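Local coordinates for sister chromatid cohesion protein PDS5 homolog C (Arabidopsis thaliana, PDB 7DE9) that acts as a cohesin cofactor in sister chromatid cohesion and DNA repair, and binds histone H3 tails carrying a monomethylated lysine through its tudor domain, at residues Val19-Asp24 with Val44-Gly49. Sequence-based numbering, arbitrary orientation.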
loop_
_atom_site.group_PDB
_atom_site.type_symbol
_atom_site.label_atom_id
_atom_site.label_comp_id
_atom_site.label_asym_id
_atom_site.label_seq_id
_atom_site.Cartn_x
_atom_site.Cartn_y
_atom_site.Cartn_z
ATOM N N VAL A 19 4.275 -3.477 1.339
ATOM C CA VAL A 19 3.596 -2.878 2.478
ATOM C C VAL A 19 3.748 -3.795 3.686
ATOM O O VAL A 19 3.559 -5.010 3.581
ATOM C CB VAL A 19 2.096 -2.630 2.189
ATOM C CG1 VAL A 19 1.442 -1.909 3.345
ATOM C CG2 VAL A 19 1.914 -1.832 0.898
ATOM N N TRP A 20 4.110 -3.205 4.818
ATOM C CA TRP A 20 4.298 -3.944 6.059
ATOM C C TRP A 20 2.968 -4.192 6.773
ATOM O O TRP A 20 2.252 -3.251 7.115
ATOM C CB TRP A 20 5.267 -3.176 6.965
ATOM C CG TRP A 20 5.514 -3.779 8.296
ATOM C CD1 TRP A 20 4.975 -3.384 9.485
ATOM C CD2 TRP A 20 6.383 -4.878 8.592
ATOM N NE1 TRP A 20 5.449 -4.175 10.500
ATOM C CE2 TRP A 20 6.313 -5.103 9.978
ATOM C CE3 TRP A 20 7.207 -5.702 7.815
ATOM C CZ2 TRP A 20 7.036 -6.113 10.609
ATOM C CZ3 TRP A 20 7.923 -6.702 8.440
ATOM C CH2 TRP A 20 7.835 -6.898 9.828
ATOM N N TRP A 21 2.639 -5.461 6.987
ATOM C CA TRP A 21 1.527 -5.845 7.852
ATOM C C TRP A 21 2.113 -6.301 9.182
ATOM O O TRP A 21 2.725 -7.386 9.265
ATOM C CB TRP A 21 0.678 -6.959 7.240
ATOM C CG TRP A 21 -0.115 -6.561 6.029
ATOM C CD1 TRP A 21 0.185 -5.574 5.134
ATOM C CD2 TRP A 21 -1.343 -7.142 5.591
ATOM N NE1 TRP A 21 -0.782 -5.516 4.159
ATOM C CE2 TRP A 21 -1.733 -6.466 4.421
ATOM C CE3 TRP A 21 -2.151 -8.178 6.075
ATOM C CZ2 TRP A 21 -2.895 -6.785 3.729
ATOM C CZ3 TRP A 21 -3.305 -8.496 5.385
ATOM C CH2 TRP A 21 -3.667 -7.802 4.223
ATOM N N PRO A 22 1.965 -5.451 10.211
ATOM C CA PRO A 22 2.553 -5.675 11.536
ATOM C C PRO A 22 2.100 -6.983 12.173
ATOM O O PRO A 22 2.897 -7.649 12.836
ATOM C CB PRO A 22 2.051 -4.478 12.347
ATOM C CG PRO A 22 1.797 -3.420 11.346
ATOM C CD PRO A 22 1.340 -4.120 10.102
HETATM N N MSE A 23 0.835 -7.340 11.983
HETATM C CA MSE A 23 0.298 -8.519 12.647
HETATM C C MSE A 23 0.982 -9.783 12.174
HETATM O O MSE A 23 1.156 -10.719 12.950
HETATM C CB MSE A 23 -1.201 -8.641 12.421
HETATM C CG MSE A 23 -1.993 -8.344 13.667
HETATM SE SE MSE A 23 -3.879 -8.536 13.361
HETATM C CE MSE A 23 -4.067 -10.405 13.747
ATOM N N ASP A 24 1.357 -9.814 10.899
ATOM C CA ASP A 24 2.055 -10.971 10.340
ATOM C C ASP A 24 3.568 -10.808 10.389
ATOM O O ASP A 24 4.298 -11.739 10.050
ATOM C CB ASP A 24 1.634 -11.223 8.888
ATOM C CG ASP A 24 0.178 -11.646 8.749
ATOM O OD1 ASP A 24 -0.441 -12.063 9.752
ATOM O OD2 ASP A 24 -0.341 -11.566 7.616
ATOM N N VAL A 44 -3.944 0.098 -3.094
ATOM C CA VAL A 44 -2.907 -0.895 -3.357
ATOM C C VAL A 44 -3.543 -2.230 -3.724
ATOM O O VAL A 44 -4.385 -2.764 -2.983
ATOM C CB VAL A 44 -1.968 -1.076 -2.146
ATOM C CG1 VAL A 44 -0.950 -2.184 -2.401
ATOM C CG2 VAL A 44 -1.259 0.232 -1.835
ATOM N N ILE A 45 -3.157 -2.748 -4.888
ATOM C CA ILE A 45 -3.610 -4.066 -5.317
ATOM C C ILE A 45 -2.457 -5.028 -5.127
ATOM O O ILE A 45 -1.403 -4.861 -5.731
ATOM C CB ILE A 45 -4.087 -4.083 -6.787
ATOM C CG1 ILE A 45 -5.488 -3.483 -6.911
ATOM C CG2 ILE A 45 -4.147 -5.509 -7.316
ATOM C CD1 ILE A 45 -5.536 -2.003 -6.840
ATOM N N TYR A 46 -2.657 -6.033 -4.278
ATOM C CA TYR A 46 -1.595 -6.968 -3.920
ATOM C C TYR A 46 -1.456 -8.146 -4.879
ATOM O O TYR A 46 -2.410 -8.530 -5.560
ATOM C CB TYR A 46 -1.825 -7.500 -2.504
ATOM C CG TYR A 46 -1.630 -6.459 -1.426
ATOM C CD1 TYR A 46 -0.357 -6.150 -0.952
ATOM C CD2 TYR A 46 -2.717 -5.779 -0.882
ATOM C CE1 TYR A 46 -0.168 -5.196 0.030
ATOM C CE2 TYR A 46 -2.540 -4.819 0.103
ATOM C CZ TYR A 46 -1.264 -4.535 0.558
ATOM O OH TYR A 46 -1.079 -3.585 1.538
ATOM N N ASP A 47 -0.250 -8.712 -4.906
ATOM C CA ASP A 47 0.067 -9.932 -5.643
ATOM C C ASP A 47 -0.959 -11.039 -5.455
ATOM O O ASP A 47 -1.312 -11.747 -6.398
ATOM C CB ASP A 47 1.434 -10.467 -5.205
ATOM C CG ASP A 47 2.576 -9.881 -5.997
ATOM O OD1 ASP A 47 2.320 -9.317 -7.080
ATOM O OD2 ASP A 47 3.733 -9.994 -5.538
ATOM N N ASP A 48 -1.423 -11.201 -4.223
ATOM C CA ASP A 48 -2.238 -12.356 -3.880
ATOM C C ASP A 48 -3.738 -12.090 -4.014
ATOM O O ASP A 48 -4.559 -12.907 -3.599
ATOM C CB ASP A 48 -1.911 -12.824 -2.462
ATOM C CG ASP A 48 -2.096 -11.739 -1.424
ATOM O OD1 ASP A 48 -2.726 -10.704 -1.732
ATOM O OD2 ASP A 48 -1.607 -11.925 -0.290
ATOM N N GLY A 49 -4.089 -10.940 -4.578
ATOM C CA GLY A 49 -5.477 -10.639 -4.866
ATOM C C GLY A 49 -6.160 -9.754 -3.845
ATOM O O GLY A 49 -7.292 -9.311 -4.058
#
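W21 and Y46 both set CG anti to their own carbonyl carbon (chi1 -69° in each), which swings the indole and the phenol from different strands into one corner. The indole comes edge-on to the phenol face as an offset edge-to-face pair, planes at 88° and centroids of the indole five-membered ring and the Y46 ring 5.6 Å apart. Its N-H side leads: Y46 OH lies in the indole plane, 3.3 Å from W21 NE1, and W21 CZ2 is 4.1 Å from Y46 CE2. V19 meets the phenol differently, at the ring edge, with its CB 3.4 Å from Y46 OH and 4.0 Å from Y46 CE1. V44 CG1 rests 3.8 Å above one face of the Y46 ring, offset toward the rim, and lies a loose 4.4 Å from V19 CG2. In the strongly bent antiparallel sheet of this SH3-like tudor domain, strands 16-21 and 41-46 lie on either side of 26-36, their segments here 72° apart, and the side chains meet across the bend without pairing the two backbones. W21, Y46 and Y28 line the peptide site, consistent with the aromatic cage of tudor domains: the indole makes a cation-pi contact with a basic side chain of the bound histone H3 peptide, and W21 and Y46 both pack on its modified residue, probably the monomethylated lysine. Were Y46 an alanine, the W21 edge would probably lose its facing ring, E52 its hydroxyl partner and the peptide side chain one aromatic wall. Y46 OH is fixed by a hydrogen bond to E52 OE1 on strand 51-54.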